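AMP-dependent synthetase and ligase (PDB 6QSR) forms a dehydratase heterocomplex with a FabA/FabZ-like partner in the type II polyketide biosynthesis of aryl polyene pigments. Local coordinates at residues A[37-40]-A[41-45]; A[72-75]-A[76-80]. All coordinates share one frame; numbering follows the deposited sequence.

Interaction 1 of 2, residues A[37-40]-A[41-45]; sequences PLLP and GVAQI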
# COMPACT_ATOMS: atom_id res chain seq x y z
N PRO A 37 6.56 14.20 -3.57
CA PRO A 37 6.93 12.84 -3.15
C PRO A 37 6.27 12.47 -1.81
O PRO A 37 6.39 13.20 -0.84
CB PRO A 37 8.46 12.88 -3.04
CG PRO A 37 8.82 14.32 -2.97
CD PRO A 37 7.75 15.06 -3.73
N LEU A 38 5.54 11.36 -1.80
CA LEU A 38 4.91 10.85 -0.58
C LEU A 38 5.25 9.38 -0.45
O LEU A 38 5.23 8.66 -1.44
CB LEU A 38 3.39 10.97 -0.65
CG LEU A 38 2.80 12.38 -0.59
CD1 LEU A 38 1.30 12.30 -0.87
CD2 LEU A 38 3.07 13.02 0.77
N LEU A 39 5.53 8.94 0.77
CA LEU A 39 5.85 7.54 1.02
C LEU A 39 4.55 6.73 0.96
O LEU A 39 3.63 7.01 1.74
CB LEU A 39 6.53 7.39 2.38
CG LEU A 39 7.11 6.01 2.72
CD1 LEU A 39 8.31 5.69 1.84
CD2 LEU A 39 7.50 5.94 4.19
N PRO A 40 4.46 5.74 0.04
CA PRO A 40 3.26 4.89 -0.00
C PRO A 40 3.01 4.13 1.31
O PRO A 40 3.97 3.73 1.99
CB PRO A 40 3.56 3.89 -1.13
CG PRO A 40 4.61 4.54 -1.97
CD PRO A 40 5.42 5.35 -1.02
N GLY A 41 1.73 3.94 1.63
CA GLY A 41 1.30 3.14 2.79
C GLY A 41 1.86 1.72 2.77
O GLY A 41 2.26 1.19 3.81
N VAL A 42 1.90 1.12 1.58
CA VAL A 42 2.47 -0.22 1.41
C VAL A 42 3.97 -0.33 1.76
O VAL A 42 4.41 -1.38 2.21
CB VAL A 42 2.20 -0.76 -0.01
CG1 VAL A 42 3.07 -0.07 -1.07
CG2 VAL A 42 2.39 -2.27 -0.06
N ALA A 43 4.73 0.74 1.54
CA ALA A 43 6.16 0.74 1.88
C ALA A 43 6.37 0.65 3.39
O ALA A 43 7.28 -0.03 3.85
CB ALA A 43 6.85 1.97 1.32
N GLN A 44 5.49 1.32 4.13
CA GLN A 44 5.50 1.29 5.59
C GLN A 44 5.18 -0.12 6.12
O GLN A 44 5.80 -0.58 7.08
CB GLN A 44 4.51 2.32 6.16
CG GLN A 44 4.85 3.77 5.82
CD GLN A 44 3.77 4.75 6.24
OE1 GLN A 44 3.37 4.77 7.40
NE2 GLN A 44 3.30 5.57 5.30
N ILE A 45 4.27 -0.81 5.44
CA ILE A 45 3.96 -2.21 5.76
C ILE A 45 5.14 -3.12 5.37
O ILE A 45 5.52 -4.03 6.14
CB ILE A 45 2.64 -2.66 5.11
CG1 ILE A 45 1.47 -1.87 5.70
CG2 ILE A 45 2.39 -4.15 5.33
CD1 ILE A 45 0.28 -1.77 4.79
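The puckered ring of Pro40 lies with one face under the methyl group of Ala43, whose CB stands 4.4 Å from Pro40 CD, while Val42 meets the ring at its CB edge, CG1 being 4.0 Å from Pro40 CB. The flat group of the contact is the carboxamide of Gln44. Its NE2 end is turned toward the carbonyl oxygens of Leu39 and Pro40, but NE2 stays 3.8 Å from Pro40 O, too far for a hydrogen bond. Leu39 CD2 lies to one side of the amide plane, against CG, whereas Pro40 O lies beyond the NE2 end and moderately out of the plane to the other side. The other end of the amide is secured elsewhere, since OE1 is hydrogen-bonded to the hydroxyl of Ser111.

Leu39 divides its two methyl branches between successive helical residues. With CG anti to the backbone N (chi1 -172°), the side chain reaches forward along the chain, placing CD1 4.0 Å from Ala43 CB and CD2 3.8 Å from Gln44 CG. The side chains of Leu39 and Gln44 run slantwise over one another.

How a buried helix begins is the general point here. In this hotdog-fold subunit the helix 41-56 is the one that packs against the antiparallel sheet, and Pro40 occupies its N-cap. The chain enters the first turn through a weak bond from Ala43 N to Pro40 O, 3.1 Å long and bent to 132° at the hydrogen. Next comes the regular helical bond from Ile45 N to Gly41 O at 3.3 Å. Ala43 CB also presses within 3.4 Å of Pro40 O, so the methyl group and the N-H of Ala43 both lie against the same carbonyl oxygen. Outside the turn, Pro40 packs on His32 and on Met38 of the FabA/FabZ-like partner chain, and Val42 on Ile80 of that chain.

Interaction 2 of 2, residues A[72-75]-A[76-80]; sequences FPLQ and PGNTL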
# COMPACT_ATOMS: atom_id res chain seq x y z
N PHE A 72 -0.82 10.66 8.93
CA PHE A 72 -0.00 11.83 8.58
C PHE A 72 0.88 11.50 7.37
O PHE A 72 1.50 10.44 7.36
CB PHE A 72 0.87 12.24 9.77
CG PHE A 72 1.41 13.65 9.68
CD1 PHE A 72 2.69 13.89 9.18
CD2 PHE A 72 0.64 14.73 10.11
CE1 PHE A 72 3.19 15.19 9.10
CE2 PHE A 72 1.14 16.03 10.03
CZ PHE A 72 2.41 16.26 9.52
N PRO A 73 0.96 12.41 6.37
CA PRO A 73 1.80 12.10 5.20
C PRO A 73 3.29 12.18 5.49
O PRO A 73 3.73 13.05 6.26
CB PRO A 73 1.40 13.15 4.17
CG PRO A 73 0.76 14.26 4.93
CD PRO A 73 0.40 13.78 6.30
N LEU A 74 4.05 11.26 4.89
CA LEU A 74 5.49 11.20 5.06
C LEU A 74 6.17 11.50 3.73
O LEU A 74 5.70 11.08 2.68
CB LEU A 74 5.89 9.81 5.55
CG LEU A 74 5.32 9.44 6.93
CD1 LEU A 74 5.67 8.01 7.29
CD2 LEU A 74 5.83 10.39 8.00
N GLN A 75 7.26 12.26 3.80
CA GLN A 75 7.97 12.75 2.62
C GLN A 75 9.48 12.66 2.82
O GLN A 75 9.94 12.44 3.95
CB GLN A 75 7.55 14.19 2.31
CG GLN A 75 7.89 15.22 3.37
CD GLN A 75 7.57 16.64 2.94
OE1 GLN A 75 7.60 16.97 1.75
NE2 GLN A 75 7.27 17.49 3.91
N PRO A 76 10.27 12.84 1.74
CA PRO A 76 11.72 12.78 1.93
C PRO A 76 12.24 13.85 2.89
O PRO A 76 11.67 14.94 2.96
CB PRO A 76 12.27 13.01 0.52
CG PRO A 76 11.17 12.62 -0.39
CD PRO A 76 9.91 12.98 0.32
N GLY A 77 13.28 13.50 3.64
CA GLY A 77 13.82 14.34 4.69
C GLY A 77 13.29 14.00 6.08
O GLY A 77 13.92 14.38 7.07
N ASN A 78 12.16 13.29 6.16
CA ASN A 78 11.60 12.87 7.44
C ASN A 78 12.45 11.77 8.07
O ASN A 78 13.01 10.91 7.38
CB ASN A 78 10.16 12.36 7.31
CG ASN A 78 9.16 13.45 6.95
OD1 ASN A 78 8.05 13.13 6.52
ND2 ASN A 78 9.53 14.72 7.11
N THR A 79 12.53 11.82 9.40
CA THR A 79 13.10 10.76 10.20
C THR A 79 11.92 10.12 10.92
O THR A 79 11.05 10.82 11.46
CB THR A 79 14.14 11.30 11.20
OG1 THR A 79 15.22 11.87 10.47
CG2 THR A 79 14.69 10.19 12.09
N LEU A 80 11.88 8.79 10.89
CA LEU A 80 10.82 8.00 11.48
C LEU A 80 11.36 7.18 12.64
O LEU A 80 12.51 6.72 12.60
CB LEU A 80 10.24 7.04 10.43
CG LEU A 80 9.86 7.60 9.06
CD1 LEU A 80 9.26 6.51 8.19
CD2 LEU A 80 8.91 8.77 9.20
O HOH W 1 5.77 14.51 7.07
O HOH W 2 10.32 16.41 0.77
O HOH W 3 7.11 16.65 6.57
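Gln75 and Asn78 hold each other twice across a type II beta turn. The carbonyl oxygen of Gln75 receives Asn78 N at 3.2 Å, closing the turn, and in return Gln75 N gives a nearly straight bond to Asn78 OD1 at 3.0 Å. That donor arrives from above the plane of the side-chain carbonyl, 49° out of it. The reach back depends on Asn78 CG lying anti to its carbonyl carbon (chi1 -68°), which swings the amide over the start of the turn.

Asn78 OD1 accepts a second bond from a water 2.7 Å away, and the same water donates to Pro73 O, so the carbonyl before Leu74 is also satisfied. Another water accepts from both Asn78 ND2 and Gln75 NE2, lying 3.1 Å from ND2; it joins two amides whose planes are 75° apart. At the remaining end of the glutamine, OE1 takes a bond from Gln36 NE2 and one from a third water, 2.9 Å away, which also donates to Pro76 O.

Gly77 sits at the corner with a positive phi, where a side chain would jam against the preceding carbonyl oxygen, as is classic for the third position of a type II turn. Apart from these polar groups, Leu74 and Leu80 reach toward each other tip to tip, their CD2 atoms 3.7 Å apart, where the chain enters strand 79-87 of the hotdog sheet. Leu99 of strand 92-99 packs on Leu74 and Asn78.

With Gln75 N and one water both donating to OD1, and ND2 giving a bond to another water, the rotation of the Asn78 amide is set by partners at both ends, consistent with a turn held by a side-chain bond in addition to the backbone bond that closes it.

How the interactions relate
Interactions 1 and 2 come in series along the chain, yet their centres lie only about 10 Å apart and their loops touch directly. Leu39 N, at the entry to the helix, probably hydrogen-bonds to Leu74 O at 2.9 Å, tying segment 37-40 to segment 72-75. Apolar contacts flank this bond: Leu38 CD2 meets Pro73 CB at 3.8 Å, and Pro37 CB meets Pro76 CD at 3.7 Å. The start of helix 41-56 is thus joined to the turn leading into strand 79-87. Both contacts also reach the FabA/FabZ-like partner chain, so the pair of loops forms part of the heterodimer interface.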